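Local coordinates for Non-catalytic protein 1 (Piromyces equi, PDB 1WCU) that probably binds plant cell-wall polysaccharides as a family 29 carbohydrate-binding module, a beta-sandwich domain with no catalytic activity of its own, at residues V9-K14 with M131-Y136; T70-L75 with D121-N126; N56-G61 with D115-Q120. One frame throughout, in Å; residues are numbered along the deposited sequence.

Contact 1. Residues V9-K14 with M131-Y136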
ATOM      1  N   VAL A   9      -5.257  -3.394  -6.589  1.00  8.61           N
ATOM      2  CA  VAL A   9      -4.383  -4.430  -6.026  1.00  8.61           C
ATOM      3  C   VAL A   9      -5.182  -5.415  -5.162  1.00  8.62           C
ATOM      4  O   VAL A   9      -4.985  -6.630  -5.209  1.00  8.38           O
ATOM      5  CB  VAL A   9      -3.279  -3.777  -5.163  1.00  8.59           C
ATOM      6  CG1 VAL A   9      -2.392  -4.816  -4.506  1.00  9.48           C
ATOM      7  CG2 VAL A   9      -2.450  -2.786  -5.984  1.00  9.54           C
ATOM      8  N   TYR A  10      -6.095  -4.850  -4.382  1.00  8.05           N
ATOM      9  CA  TYR A  10      -6.911  -5.606  -3.443  1.00  8.64           C
ATOM     10  C   TYR A  10      -8.183  -4.843  -3.119  1.00  8.82           C
ATOM     11  O   TYR A  10      -8.109  -3.653  -2.801  1.00  8.90           O
ATOM     12  CB  TYR A  10      -6.127  -5.889  -2.152  1.00  7.83           C
ATOM     13  CG  TYR A  10      -6.959  -6.570  -1.088  1.00  8.47           C
ATOM     14  CD1 TYR A  10      -7.596  -5.839  -0.097  1.00  7.76           C
ATOM     15  CD2 TYR A  10      -7.154  -7.955  -1.091  1.00  7.38           C
ATOM     16  CE1 TYR A  10      -8.406  -6.452   0.854  1.00  7.44           C
ATOM     17  CE2 TYR A  10      -7.956  -8.565  -0.152  1.00  7.03           C
ATOM     18  CZ  TYR A  10      -8.580  -7.819   0.828  1.00  7.10           C
ATOM     19  OH  TYR A  10      -9.399  -8.409   1.764  1.00  7.16           O
ATOM     20  N   GLU A  11      -9.339  -5.498  -3.192  1.00  9.42           N
ATOM     21  CA  GLU A  11     -10.602  -4.885  -2.791  1.00  9.55           C
ATOM     22  C   GLU A  11     -11.015  -5.400  -1.418  1.00  8.94           C
ATOM     23  O   GLU A  11     -10.781  -4.727  -0.414  1.00  8.47           O
ATOM     24  CB  GLU A  11     -11.681  -5.116  -3.862  1.00 10.53           C
ATOM     25  CG  GLU A  11     -11.462  -4.250  -5.107  1.00 13.16           C
ATOM     26  CD  GLU A  11     -12.642  -4.316  -6.088  1.00 14.93           C
ATOM     27  OE1 GLU A  11     -13.040  -5.447  -6.402  1.00 13.07           O
ATOM     28  OE2 GLU A  11     -13.141  -3.251  -6.547  1.00 21.56           O
ATOM     29  N   THR A  12     -11.593  -6.600  -1.391  1.00  8.56           N
ATOM     30  CA  THR A  12     -11.933  -7.337  -0.179  1.00  8.80           C
ATOM     31  C   THR A  12     -11.674  -8.827  -0.475  1.00  8.73           C
ATOM     32  O   THR A  12     -11.165  -9.158  -1.548  1.00  9.08           O
ATOM     33  CB  THR A  12     -13.404  -7.106   0.221  1.00  9.62           C
ATOM     34  OG1 THR A  12     -14.256  -7.431  -0.899  1.00  9.12           O
ATOM     35  CG2 THR A  12     -13.647  -5.650   0.649  1.00 10.11           C
ATOM     36  N   GLY A  13     -12.011  -9.721   0.450  1.00  9.30           N
ATOM     37  CA  GLY A  13     -11.821 -11.148   0.222  1.00  9.88           C
ATOM     38  C   GLY A  13     -10.483 -11.684   0.693  1.00 10.29           C
ATOM     39  O   GLY A  13      -9.778 -11.037   1.486  1.00  9.77           O
ATOM     40  N   LYS A  14     -10.143 -12.869   0.206  1.00 11.00           N
ATOM     41  CA  LYS A  14      -9.037 -13.632   0.769  1.00 12.39           C
ATOM     42  C   LYS A  14      -7.820 -13.755  -0.135  1.00 12.24           C
ATOM     43  O   LYS A  14      -6.941 -14.565   0.117  1.00 13.15           O
ATOM     44  CB  LYS A  14      -9.557 -15.013   1.209  1.00 12.79           C
ATOM     45  CG  LYS A  14     -10.525 -14.914   2.419  1.00 15.80           C
ATOM     46  CD  LYS A  14     -10.659 -16.195   3.224  1.00 18.94           C
ATOM     47  CE  LYS A  14      -9.688 -16.271   4.388  1.00 23.41           C
ATOM     48  NZ  LYS A  14     -10.248 -15.684   5.653  1.00 25.20           N
ATOM     49  N   MET A 131      -6.673  -3.764   5.972  1.00  7.07           N
ATOM     50  CA  MET A 131      -6.694  -2.901   4.788  1.00  7.45           C
ATOM     51  C   MET A 131      -7.740  -3.368   3.780  1.00  7.43           C
ATOM     52  O   MET A 131      -7.977  -4.563   3.629  1.00  7.12           O
ATOM     53  CB  MET A 131      -5.311  -2.882   4.117  1.00  7.24           C
ATOM     54  CG  MET A 131      -4.284  -2.172   4.970  1.00  8.05           C
ATOM     55  SD  MET A 131      -2.595  -2.459   4.451  1.00  9.56           S
ATOM     56  CE  MET A 131      -2.239  -3.930   5.374  1.00 12.55           C
ATOM     57  N   ARG A 132      -8.322  -2.406   3.065  1.00  7.12           N
ATOM     58  CA  ARG A 132      -9.218  -2.689   1.950  1.00  7.61           C
ATOM     59  C   ARG A 132      -8.986  -1.682   0.833  1.00  7.94           C
ATOM     60  O   ARG A 132      -8.494  -0.582   1.077  1.00  7.51           O
ATOM     61  CB  ARG A 132     -10.694  -2.600   2.381  1.00  7.90           C
ATOM     62  CG  ARG A 132     -11.143  -3.715   3.296  1.00  8.32           C
ATOM     63  CD  ARG A 132     -12.567  -3.484   3.805  1.00  9.66           C
ATOM     64  NE  ARG A 132     -12.991  -4.576   4.678  1.00  9.52           N
ATOM     65  CZ  ARG A 132     -14.052  -4.544   5.481  1.00 10.47           C
ATOM     66  NH1 ARG A 132     -14.832  -3.479   5.512  1.00 14.21           N
ATOM     67  NH2 ARG A 132     -14.305  -5.570   6.274  1.00 11.96           N
ATOM     68  N   TYR A 133      -9.372  -2.052  -0.381  1.00  7.51           N
ATOM     69  CA  TYR A 133      -9.410  -1.122  -1.519  1.00  8.56           C
ATOM     70  C   TYR A 133      -8.064  -0.420  -1.743  1.00  8.03           C
ATOM     71  O   TYR A 133      -7.989   0.803  -1.801  1.00  8.30           O
ATOM     72  CB  TYR A 133     -10.566  -0.107  -1.389  1.00 10.38           C
ATOM     73  CG  TYR A 133     -11.893  -0.700  -0.964  1.00 12.46           C
ATOM     74  CD1 TYR A 133     -12.579  -1.600  -1.759  1.00 14.59           C
ATOM     75  CD2 TYR A 133     -12.427  -0.366   0.260  1.00 14.74           C
ATOM     76  CE1 TYR A 133     -13.823  -2.154  -1.311  1.00 13.25           C
ATOM     77  CE2 TYR A 133     -13.619  -0.885   0.703  1.00 16.37           C
ATOM     78  CZ  TYR A 133     -14.309  -1.770  -0.067  1.00 13.46           C
ATOM     79  OH  TYR A 133     -15.502  -2.258   0.446  1.00 18.34           O
ATOM     80  N   ILE A 134      -7.023  -1.220  -1.893  1.00  8.13           N
ATOM     81  CA  ILE A 134      -5.699  -0.724  -2.220  1.00  8.02           C
ATOM     82  C   ILE A 134      -5.660  -0.502  -3.728  1.00  8.60           C
ATOM     83  O   ILE A 134      -5.737  -1.454  -4.507  1.00  8.92           O
ATOM     84  CB  ILE A 134      -4.588  -1.706  -1.796  1.00  7.95           C
ATOM     85  CG1 ILE A 134      -4.676  -1.987  -0.287  1.00  7.46           C
ATOM     86  CG2 ILE A 134      -3.226  -1.109  -2.168  1.00  8.26           C
ATOM     87  CD1 ILE A 134      -3.728  -3.088   0.176  1.00  9.45           C
ATOM     88  N   ILE A 135      -5.560   0.759  -4.135  1.00  8.39           N
ATOM     89  CA  ILE A 135      -5.704   1.147  -5.540  1.00  8.84           C
ATOM     90  C   ILE A 135      -4.654   2.191  -5.885  1.00  8.99           C
ATOM     91  O   ILE A 135      -4.522   3.191  -5.193  1.00  9.41           O
ATOM     92  CB  ILE A 135      -7.111   1.756  -5.842  1.00  8.61           C
ATOM     93  CG1 ILE A 135      -8.226   0.760  -5.501  1.00  9.57           C
ATOM     94  CG2 ILE A 135      -7.207   2.213  -7.304  1.00  9.30           C
ATOM     95  CD1 ILE A 135      -9.603   1.377  -5.430  1.00 10.88           C
ATOM     96  N   TYR A 136      -3.918   1.972  -6.963  1.00  8.21           N
ATOM     97  CA  TYR A 136      -3.000   2.965  -7.516  1.00  8.01           C
ATOM     98  C   TYR A 136      -3.609   3.634  -8.749  1.00  7.94           C
ATOM     99  O   TYR A 136      -4.185   2.970  -9.594  1.00  7.86           O
ATOM    100  CB  TYR A 136      -1.679   2.291  -7.925  1.00  7.86           C
ATOM    101  CG  TYR A 136      -0.809   3.223  -8.749  1.00  7.99           C
ATOM    102  CD1 TYR A 136      -0.082   4.251  -8.140  1.00  8.15           C
ATOM    103  CD2 TYR A 136      -0.755   3.128 -10.130  1.00  7.44           C
ATOM    104  CE1 TYR A 136       0.672   5.138  -8.874  1.00  8.44           C
ATOM    105  CE2 TYR A 136       0.024   4.023 -10.889  1.00  8.15           C
ATOM    106  CZ  TYR A 136       0.723   5.020 -10.261  1.00  7.09           C
ATOM    107  OH  TYR A 136       1.477   5.913 -11.003  1.00  7.88           O
TER
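Ile-134 is paired with two residues at once, Val-9 and Tyr-10, in a classic beta bulge where strand 6-10 ends against strand 129-137. The two strands are antiparallel in one sheet of this beta-sandwich module. Val-9 N gives a hydrogen bond to Ile-134 O at 2.9 Å, and Tyr-10 N adds a weak one to the same oxygen. Ile-134 N returns a bond to Tyr-10 O at 2.8 Å. The Tyr-10 side chain leaves with CG anti to the backbone N (chi1 175°). Tyr-10 CB lies 4.4 Å from Ile-134 CD1. CD1 and CE1 pass Arg-132 CA, which sits at the ring edge, and Tyr-10 CE1 comes within 3.4 Å of Met-131 O. At the tip, Tyr-10 OH donates to Gly-13 O at 2.7 Å, tying the ring to the loop after its strand. Thr-12 N lies above one ring face, toward the rim. An alanine in place of Tyr-10 would probably leave Gly-13 O without this donor and open a gap beside Met-131 and Arg-132. Past the bulge, Tyr-133 N bonds to Glu-11 O at 3.0 Å, on a lone pair in the carbonyl plane. That oxygen also lies over one face of the Tyr-133 ring. Arg-132 NE bonds outside the two segments, to Asn-34 O. Thr-12 CG2 rests against two side chains, 4.0 Å from Arg-132 CD and 3.9 Å from Tyr-133 OH.

Contact 2. Residues T70-L75 with D121-N126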
ATOM      1  N   THR A  70      -7.122   0.010  12.232  1.00  7.89           N
ATOM      2  CA  THR A  70      -6.070  -0.528  13.097  1.00  8.07           C
ATOM      3  C   THR A  70      -5.968   0.218  14.415  1.00  8.08           C
ATOM      4  O   THR A  70      -6.338   1.391  14.501  1.00  8.16           O
ATOM      5  CB  THR A  70      -4.678  -0.467  12.375  1.00  8.08           C
ATOM      6  OG1 THR A  70      -3.694  -1.163  13.157  1.00  7.83           O
ATOM      7  CG2 THR A  70      -4.222   0.954  12.150  1.00  7.68           C
ATOM      8  N   GLU A  71      -5.410  -0.462  15.420  1.00  8.98           N
ATOM      9  CA  GLU A  71      -5.058   0.156  16.696  1.00  9.92           C
ATOM     10  C   GLU A  71      -3.603   0.636  16.773  1.00 10.15           C
ATOM     11  O   GLU A  71      -3.196   1.249  17.759  1.00 11.70           O
ATOM     12  CB  GLU A  71      -5.353  -0.810  17.844  1.00 10.47           C
ATOM     13  CG  GLU A  71      -6.824  -1.094  18.072  0.50 11.04           C
ATOM     14  CD  GLU A  71      -7.026  -1.952  19.302  0.50 12.58           C
ATOM     15  OE1 GLU A  71      -6.967  -1.402  20.422  0.50 16.88           O
ATOM     16  OE2 GLU A  71      -7.201  -3.178  19.144  0.50 15.16           O
ATOM     17  N   THR A  72      -2.802   0.362  15.743  1.00  8.79           N
ATOM     18  CA  THR A  72      -1.447   0.880  15.680  1.00  9.33           C
ATOM     19  C   THR A  72      -1.378   2.025  14.635  1.00  8.83           C
ATOM     20  O   THR A  72      -2.375   2.687  14.367  1.00  9.36           O
ATOM     21  CB  THR A  72      -0.410  -0.263  15.479  1.00  9.47           C
ATOM     22  OG1 THR A  72       0.921   0.243  15.662  1.00 10.05           O
ATOM     23  CG2 THR A  72      -0.526  -0.946  14.106  1.00  9.19           C
ATOM     24  N   GLU A  73      -0.190   2.288  14.110  1.00  9.45           N
ATOM     25  CA  GLU A  73       0.045   3.391  13.188  1.00  9.88           C
ATOM     26  C   GLU A  73       1.292   3.067  12.398  1.00  9.10           C
ATOM     27  O   GLU A  73       2.026   2.130  12.734  1.00  8.89           O
ATOM     28  CB  GLU A  73       0.212   4.706  13.943  1.00 10.08           C
ATOM     29  CG  GLU A  73       1.367   4.727  14.943  1.00 13.04           C
ATOM     30  CD  GLU A  73       1.415   6.004  15.759  1.00 17.37           C
ATOM     31  OE1 GLU A  73       0.351   6.439  16.263  1.00 27.04           O
ATOM     32  OE2 GLU A  73       2.512   6.583  15.900  1.00 25.34           O
ATOM     33  N   GLY A  74       1.576   3.859  11.376  1.00  7.94           N
ATOM     34  CA  GLY A  74       2.766   3.589  10.599  1.00  8.35           C
ATOM     35  C   GLY A  74       2.912   4.374   9.324  1.00  8.43           C
ATOM     36  O   GLY A  74       2.367   5.455   9.190  1.00  8.44           O
ATOM     37  N   LEU A  75       3.700   3.819   8.399  1.00  8.92           N
ATOM     38  CA  LEU A  75       4.126   4.509   7.193  1.00  8.94           C
ATOM     39  C   LEU A  75       3.712   3.769   5.938  1.00  9.05           C
ATOM     40  O   LEU A  75       3.604   2.539   5.921  1.00  8.85           O
ATOM     41  CB  LEU A  75       5.646   4.650   7.193  1.00 10.39           C
ATOM     42  CG  LEU A  75       6.210   5.574   8.289  1.00 12.85           C
ATOM     43  CD1 LEU A  75       7.711   5.582   8.346  1.00 14.94           C
ATOM     44  CD2 LEU A  75       5.727   6.987   8.114  1.00 15.89           C
ATOM     45  N   ASP A 121       4.551  -1.125   9.964  1.00  8.12           N
ATOM     46  CA  ASP A 121       4.172  -0.848  11.364  1.00  8.41           C
ATOM     47  C   ASP A 121       5.257  -0.098  12.120  1.00  9.23           C
ATOM     48  O   ASP A 121       6.206  -0.702  12.587  1.00 10.41           O
ATOM     49  CB  ASP A 121       3.870  -2.174  12.085  1.00  8.70           C
ATOM     50  CG  ASP A 121       3.341  -1.978  13.483  1.00  9.92           C
ATOM     51  OD1 ASP A 121       2.981  -0.833  13.862  1.00 12.74           O
ATOM     52  OD2 ASP A 121       3.176  -3.004  14.172  1.00  9.89           O
ATOM     53  N   GLY A 122       5.077   1.208  12.290  1.00  9.39           N
ATOM     54  CA  GLY A 122       6.126   2.052  12.861  1.00  9.05           C
ATOM     55  C   GLY A 122       6.509   1.702  14.286  1.00  9.15           C
ATOM     56  O   GLY A 122       7.700   1.579  14.589  1.00  9.65           O
ATOM     57  N   PRO A 123       5.515   1.577  15.172  1.00  8.92           N
ATOM     58  CA  PRO A 123       5.808   1.166  16.541  1.00  9.03           C
ATOM     59  C   PRO A 123       6.275  -0.263  16.788  1.00  8.98           C
ATOM     60  O   PRO A 123       6.518  -0.592  17.954  1.00 10.35           O
ATOM     61  CB  PRO A 123       4.475   1.372  17.271  1.00  9.33           C
ATOM     62  CG  PRO A 123       3.718   2.302  16.426  1.00  9.86           C
ATOM     63  CD  PRO A 123       4.108   1.975  15.019  1.00 10.21           C
ATOM     64  N   ALA A 124       6.399  -1.110  15.765  1.00  9.25           N
ATOM     65  CA  ALA A 124       6.781  -2.513  15.958  1.00  9.24           C
ATOM     66  C   ALA A 124       5.913  -3.159  17.037  1.00  9.71           C
ATOM     67  O   ALA A 124       6.399  -3.692  18.029  1.00 10.29           O
ATOM     68  CB  ALA A 124       8.261  -2.614  16.302  1.00  9.03           C
ATOM     69  N   SER A 125       4.609  -3.136  16.789  1.00  9.52           N
ATOM     70  CA  SER A 125       3.579  -3.416  17.791  1.00  9.43           C
ATOM     71  C   SER A 125       3.004  -4.826  17.783  1.00  9.73           C
ATOM     72  O   SER A 125       2.309  -5.205  18.728  1.00 10.33           O
ATOM     73  CB  SER A 125       2.406  -2.453  17.589  1.00 10.29           C
ATOM     74  OG  SER A 125       1.708  -2.751  16.394  1.00 10.17           O
ATOM     75  N   ASN A 126       3.201  -5.559  16.690  1.00  9.63           N
ATOM     76  CA  ASN A 126       2.593  -6.883  16.521  1.00  9.70           C
ATOM     77  C   ASN A 126       1.063  -6.825  16.537  1.00  9.98           C
ATOM     78  O   ASN A 126       0.414  -7.855  16.766  1.00 11.83           O
ATOM     79  CB  ASN A 126       3.121  -7.870  17.595  1.00 10.07           C
ATOM     80  CG  ASN A 126       2.810  -9.332  17.300  1.00 10.62           C
ATOM     81  OD1 ASN A 126       3.049  -9.861  16.197  1.00 13.12           O
ATOM     82  ND2 ASN A 126       2.288 -10.011  18.310  1.00 11.43           N
TER
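Asp-121 meets Thr-72 through its carboxylate. With CG anti to the backbone N (chi1 -174°), the carboxylate is carried nearer to Thr-72. Asp-121 OD1 accepts a hydrogen bond from Thr-72 OG1 at 2.9 Å, on the syn side and 18° out of the carboxylate plane. Thr-72 CG2 also lies near Asp-121 OD1, at 3.5 Å. The two oxygens of Asp-121 thus have separate tasks: OD1 reaches across the contact, while OD2 serves its own loop. Next comes Gly-122, whose N donates to Glu-73 O at 3.2 Å. The donor lies in the carbonyl plane, on a lone pair. Gly-122 N also packs against Gly-74 CA, and a side chain on Gly-74 would run tightly into this backbone.

Residues Asp-121 to Ala-124 form a type I beta turn, closed by a bond from Ala-124 N to Asp-121 O. The turn follows strand 116-121, and it packs on the chain just before strand 74-79, its neighbour in the five-stranded antiparallel sheet. Pro-123 packs on Glu-73 and Thr-72. Pro-123 CG lies 3.7 Å from Glu-73 CG, the two side chains crossing at about a right angle, and 3.6 Å from Thr-72 OG1. After the turn, Ser-125 comes back to Asp-121. Ser-125 OG donates to the syn lone pair of Asp-121 OD2 at 2.7 Å, and its N reaches the same oxygen from above the carboxylate plane. These two bonds are likely to limit rotation of the carboxylate. Ser-125 OG also accepts from Ile-127 N, and it stands 3.4 Å from Thr-72 CB.

Contact 3. Residues N56-G61 with D115-Q120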
ATOM      1  N   ASN A  56       6.205  -3.667 -15.394  1.00 12.66           N
ATOM      2  CA  ASN A  56       7.451  -3.436 -14.714  1.00 12.38           C
ATOM      3  C   ASN A  56       7.300  -2.383 -13.617  1.00 10.40           C
ATOM      4  O   ASN A  56       8.053  -2.412 -12.656  1.00 10.89           O
ATOM      5  CB  ASN A  56       8.560  -3.042 -15.704  1.00 13.28           C
ATOM      6  CG  ASN A  56       8.854  -4.140 -16.683  0.50 15.14           C
ATOM      7  OD1 ASN A  56       8.586  -4.023 -17.888  0.50 18.23           O
ATOM      8  ND2 ASN A  56       9.364  -5.247 -16.163  0.50 13.95           N
ATOM      9  N   TYR A  57       6.342  -1.461 -13.759  1.00  9.26           N
ATOM     10  CA  TYR A  57       6.065  -0.439 -12.735  1.00  8.86           C
ATOM     11  C   TYR A  57       4.572  -0.210 -12.593  1.00  8.49           C
ATOM     12  O   TYR A  57       3.813  -0.452 -13.528  1.00  7.91           O
ATOM     13  CB  TYR A  57       6.719   0.901 -13.100  1.00  9.05           C
ATOM     14  CG  TYR A  57       8.200   0.817 -13.362  1.00  9.22           C
ATOM     15  CD1 TYR A  57       9.121   0.759 -12.319  1.00  7.80           C
ATOM     16  CD2 TYR A  57       8.687   0.791 -14.660  1.00 10.02           C
ATOM     17  CE1 TYR A  57      10.477   0.666 -12.578  1.00  8.83           C
ATOM     18  CE2 TYR A  57      10.024   0.717 -14.915  1.00 10.88           C
ATOM     19  CZ  TYR A  57      10.916   0.643 -13.881  1.00  9.99           C
ATOM     20  OH  TYR A  57      12.275   0.561 -14.209  1.00 12.23           O
ATOM     21  N   TYR A  58       4.141   0.250 -11.420  1.00  6.95           N
ATOM     22  CA  TYR A  58       2.815   0.847 -11.285  1.00  7.04           C
ATOM     23  C   TYR A  58       2.702   2.053 -12.204  1.00  7.53           C
ATOM     24  O   TYR A  58       1.754   2.167 -12.971  1.00  7.32           O
ATOM     25  CB  TYR A  58       2.567   1.285  -9.840  1.00  6.45           C
ATOM     26  CG  TYR A  58       2.237   0.156  -8.891  1.00  6.21           C
ATOM     27  CD1 TYR A  58       0.940  -0.302  -8.766  1.00  7.20           C
ATOM     28  CD2 TYR A  58       3.203  -0.422  -8.082  1.00  6.36           C
ATOM     29  CE1 TYR A  58       0.606  -1.312  -7.881  1.00  7.06           C
ATOM     30  CE2 TYR A  58       2.884  -1.438  -7.208  1.00  6.84           C
ATOM     31  CZ  TYR A  58       1.584  -1.892  -7.108  1.00  7.01           C
ATOM     32  OH  TYR A  58       1.272  -2.898  -6.206  1.00  7.72           O
ATOM     33  N   GLY A  59       3.674   2.949 -12.101  1.00  7.14           N
ATOM     34  CA  GLY A  59       3.697   4.182 -12.866  1.00  7.26           C
ATOM     35  C   GLY A  59       4.719   5.124 -12.295  1.00  7.26           C
ATOM     36  O   GLY A  59       5.502   4.744 -11.425  1.00  7.84           O
ATOM     37  N   LYS A  60       4.727   6.352 -12.800  1.00  7.96           N
ATOM     38  CA  LYS A  60       5.667   7.393 -12.395  1.00  9.00           C
ATOM     39  C   LYS A  60       4.833   8.504 -11.779  1.00  8.86           C
ATOM     40  O   LYS A  60       3.981   9.087 -12.438  1.00  9.39           O
ATOM     41  CB  LYS A  60       6.463   7.883 -13.604  1.00  9.60           C
ATOM     42  CG  LYS A  60       7.480   8.960 -13.291  1.00  9.54           C
ATOM     43  CD  LYS A  60       8.382   9.226 -14.482  1.00 12.57           C
ATOM     44  CE  LYS A  60       9.442  10.267 -14.161  1.00 16.83           C
ATOM     45  NZ  LYS A  60       8.910  11.623 -14.191  1.00 20.89           N
ATOM     46  N   GLY A  61       5.066   8.792 -10.508  1.00  8.21           N
ATOM     47  CA  GLY A  61       4.153   9.666  -9.767  1.00  8.57           C
ATOM     48  C   GLY A  61       2.811   8.986  -9.570  1.00  8.47           C
ATOM     49  O   GLY A  61       2.741   7.762  -9.504  1.00  9.23           O
ATOM     50  N   ASP A 115       7.671   0.026  -8.372  1.00  6.29           N
ATOM     51  CA  ASP A 115       7.032  -1.270  -8.608  1.00  6.64           C
ATOM     52  C   ASP A 115       6.410  -1.903  -7.355  1.00  6.04           C
ATOM     53  O   ASP A 115       5.840  -2.986  -7.456  1.00  6.81           O
ATOM     54  CB  ASP A 115       7.998  -2.272  -9.242  1.00  7.36           C
ATOM     55  CG  ASP A 115       9.045  -2.772  -8.290  1.00  7.93           C
ATOM     56  OD1 ASP A 115       9.006  -2.354  -7.128  1.00  8.37           O
ATOM     57  OD2 ASP A 115       9.903  -3.591  -8.713  1.00  9.48           O
ATOM     58  N   ARG A 116       6.508  -1.233  -6.206  1.00  6.74           N
ATOM     59  CA  ARG A 116       6.079  -1.809  -4.919  1.00  6.59           C
ATOM     60  C   ARG A 116       5.514  -0.742  -3.989  1.00  6.59           C
ATOM     61  O   ARG A 116       6.126   0.329  -3.815  1.00  6.79           O
ATOM     62  CB  ARG A 116       7.249  -2.499  -4.216  1.00  6.73           C
ATOM     63  CG  ARG A 116       7.374  -3.980  -4.463  1.00  6.95           C
ATOM     64  CD  ARG A 116       8.748  -4.505  -4.095  1.00  7.25           C
ATOM     65  NE  ARG A 116       9.696  -4.194  -5.149  1.00  7.22           N
ATOM     66  CZ  ARG A 116      10.927  -4.667  -5.241  1.00  7.37           C
ATOM     67  NH1 ARG A 116      11.478  -5.345  -4.257  1.00  8.47           N
ATOM     68  NH2 ARG A 116      11.626  -4.379  -6.315  1.00  8.60           N
ATOM     69  N   ILE A 117       4.367  -1.070  -3.387  1.00  6.87           N
ATOM     70  CA  ILE A 117       3.714  -0.269  -2.366  1.00  6.70           C
ATOM     71  C   ILE A 117       3.946  -0.925  -0.998  1.00  6.32           C
ATOM     72  O   ILE A 117       3.497  -2.053  -0.752  1.00  5.83           O
ATOM     73  CB  ILE A 117       2.189  -0.161  -2.629  1.00  6.30           C
ATOM     74  CG1 ILE A 117       1.931   0.530  -3.966  1.00  7.35           C
ATOM     75  CG2 ILE A 117       1.509   0.601  -1.481  1.00  7.45           C
ATOM     76  CD1 ILE A 117       0.484   0.480  -4.452  1.00  8.70           C
ATOM     77  N   ILE A 118       4.595  -0.197  -0.102  1.00  6.05           N
ATOM     78  CA  ILE A 118       4.931  -0.673   1.242  1.00  6.47           C
ATOM     79  C   ILE A 118       3.977  -0.110   2.284  1.00  7.06           C
ATOM     80  O   ILE A 118       3.667   1.075   2.260  1.00  7.00           O
ATOM     81  CB  ILE A 118       6.357  -0.201   1.620  1.00  6.64           C
ATOM     82  CG1 ILE A 118       7.422  -0.931   0.791  1.00  7.45           C
ATOM     83  CG2 ILE A 118       6.635  -0.399   3.108  1.00  7.03           C
ATOM     84  CD1 ILE A 118       8.763  -0.198   0.781  1.00  7.06           C
ATOM     85  N   VAL A 119       3.503  -0.966   3.182  1.00  7.08           N
ATOM     86  CA  VAL A 119       2.775  -0.531   4.391  1.00  7.12           C
ATOM     87  C   VAL A 119       3.554  -1.135   5.546  1.00  6.97           C
ATOM     88  O   VAL A 119       3.848  -2.325   5.519  1.00  6.73           O
ATOM     89  CB  VAL A 119       1.307  -0.991   4.422  1.00  7.27           C
ATOM     90  CG1 VAL A 119       0.581  -0.455   5.655  1.00  7.56           C
ATOM     91  CG2 VAL A 119       0.584  -0.507   3.167  1.00  7.73           C
ATOM     92  N   GLN A 120       3.894  -0.325   6.547  1.00  7.46           N
ATOM     93  CA  GLN A 120       4.839  -0.727   7.582  1.00  8.32           C
ATOM     94  C   GLN A 120       4.389  -0.258   8.969  1.00  8.16           C
ATOM     95  O   GLN A 120       3.892   0.864   9.119  1.00  8.06           O
ATOM     96  CB  GLN A 120       6.233  -0.167   7.219  1.00  9.50           C
ATOM     97  CG  GLN A 120       7.383  -0.796   7.911  1.00 10.58           C
ATOM     98  CD  GLN A 120       8.723  -0.632   7.171  1.00 10.00           C
ATOM     99  OE1 GLN A 120       8.893   0.172   6.223  1.00 12.38           O
ATOM    100  NE2 GLN A 120       9.683  -1.398   7.608  1.00 10.85           N
TER
HETATM  101  O   HOH W   1      10.481  -3.539 -11.824  0.50 22.45           O
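With CG anti to its carbonyl carbon (chi1 -77°), Tyr-58 starts its ring toward the strand; Ile-117 CG1, likewise anti (chi1 -62°), is set against that ring. The two side chains cross at about a right angle. Together they make a CH-pi contact between the loop 56-61 and strand 116-121, on the inner side of one sheet of the beta-sandwich. Ile-117 CD1 lies over one face of the Tyr-58 ring, 4.0 Å from the ring centroid and nearest to CZ. Its CG1 lies near CE2 and CZ of the same ring. Arg-116 N sits at the ring edge, in the ring plane. Tyr-58 CE2 is 3.3 Å from Asp-115 O. The buried hydroxyl of Tyr-58 is bonded to Leu-50 O on strand 47-52, and Phe-114 packs against the ring.

Asp-115 and Arg-116 form a classic beta bulge opposite Gln-79. Arg-116 grips the carboxylate side-on: Arg-116 NE donates to Asp-115 OD1 at 2.8 Å in a nearly straight bond, and Arg-116 NH2 donates to Asp-115 OD2 at 3.1 Å. Lys-51 adds a second salt bridge to Asp-115 OD2. The positive charges would probably favour the ionised carboxylate. Toward the loop, Asp-115 CB lies 3.4 Å from Asn-56 O. A water lies near both residues, 2.8 Å from Asn-56 O and 3.2 Å from Asp-115 OD2.

Contact 3 is mostly buried, while contacts 1 and 2 are partly exposed. Contacts 2 and 3 share the five-stranded sheet, in which strands 74-79 and 116-121 are neighbours. They meet through a probable hydrogen bond from Gln-120 N to Leu-75 O. Contact 1 belongs to the other sheet. It touches contact 3 where Tyr-136 OH probably bonds to Gly-61 O and Val-9 CG2 packs on Tyr-58 OH. Contacts 1 and 2 do not touch; their centres are about 19 Å apart. The chemistry differs with place. Backbone bonds join strands in contact 1. A threonine-carboxylate bond and one backbone bond join the turn to the other segment in contact 2. Contact 3 rests on an aromatic face without a direct hydrogen bond between its segments.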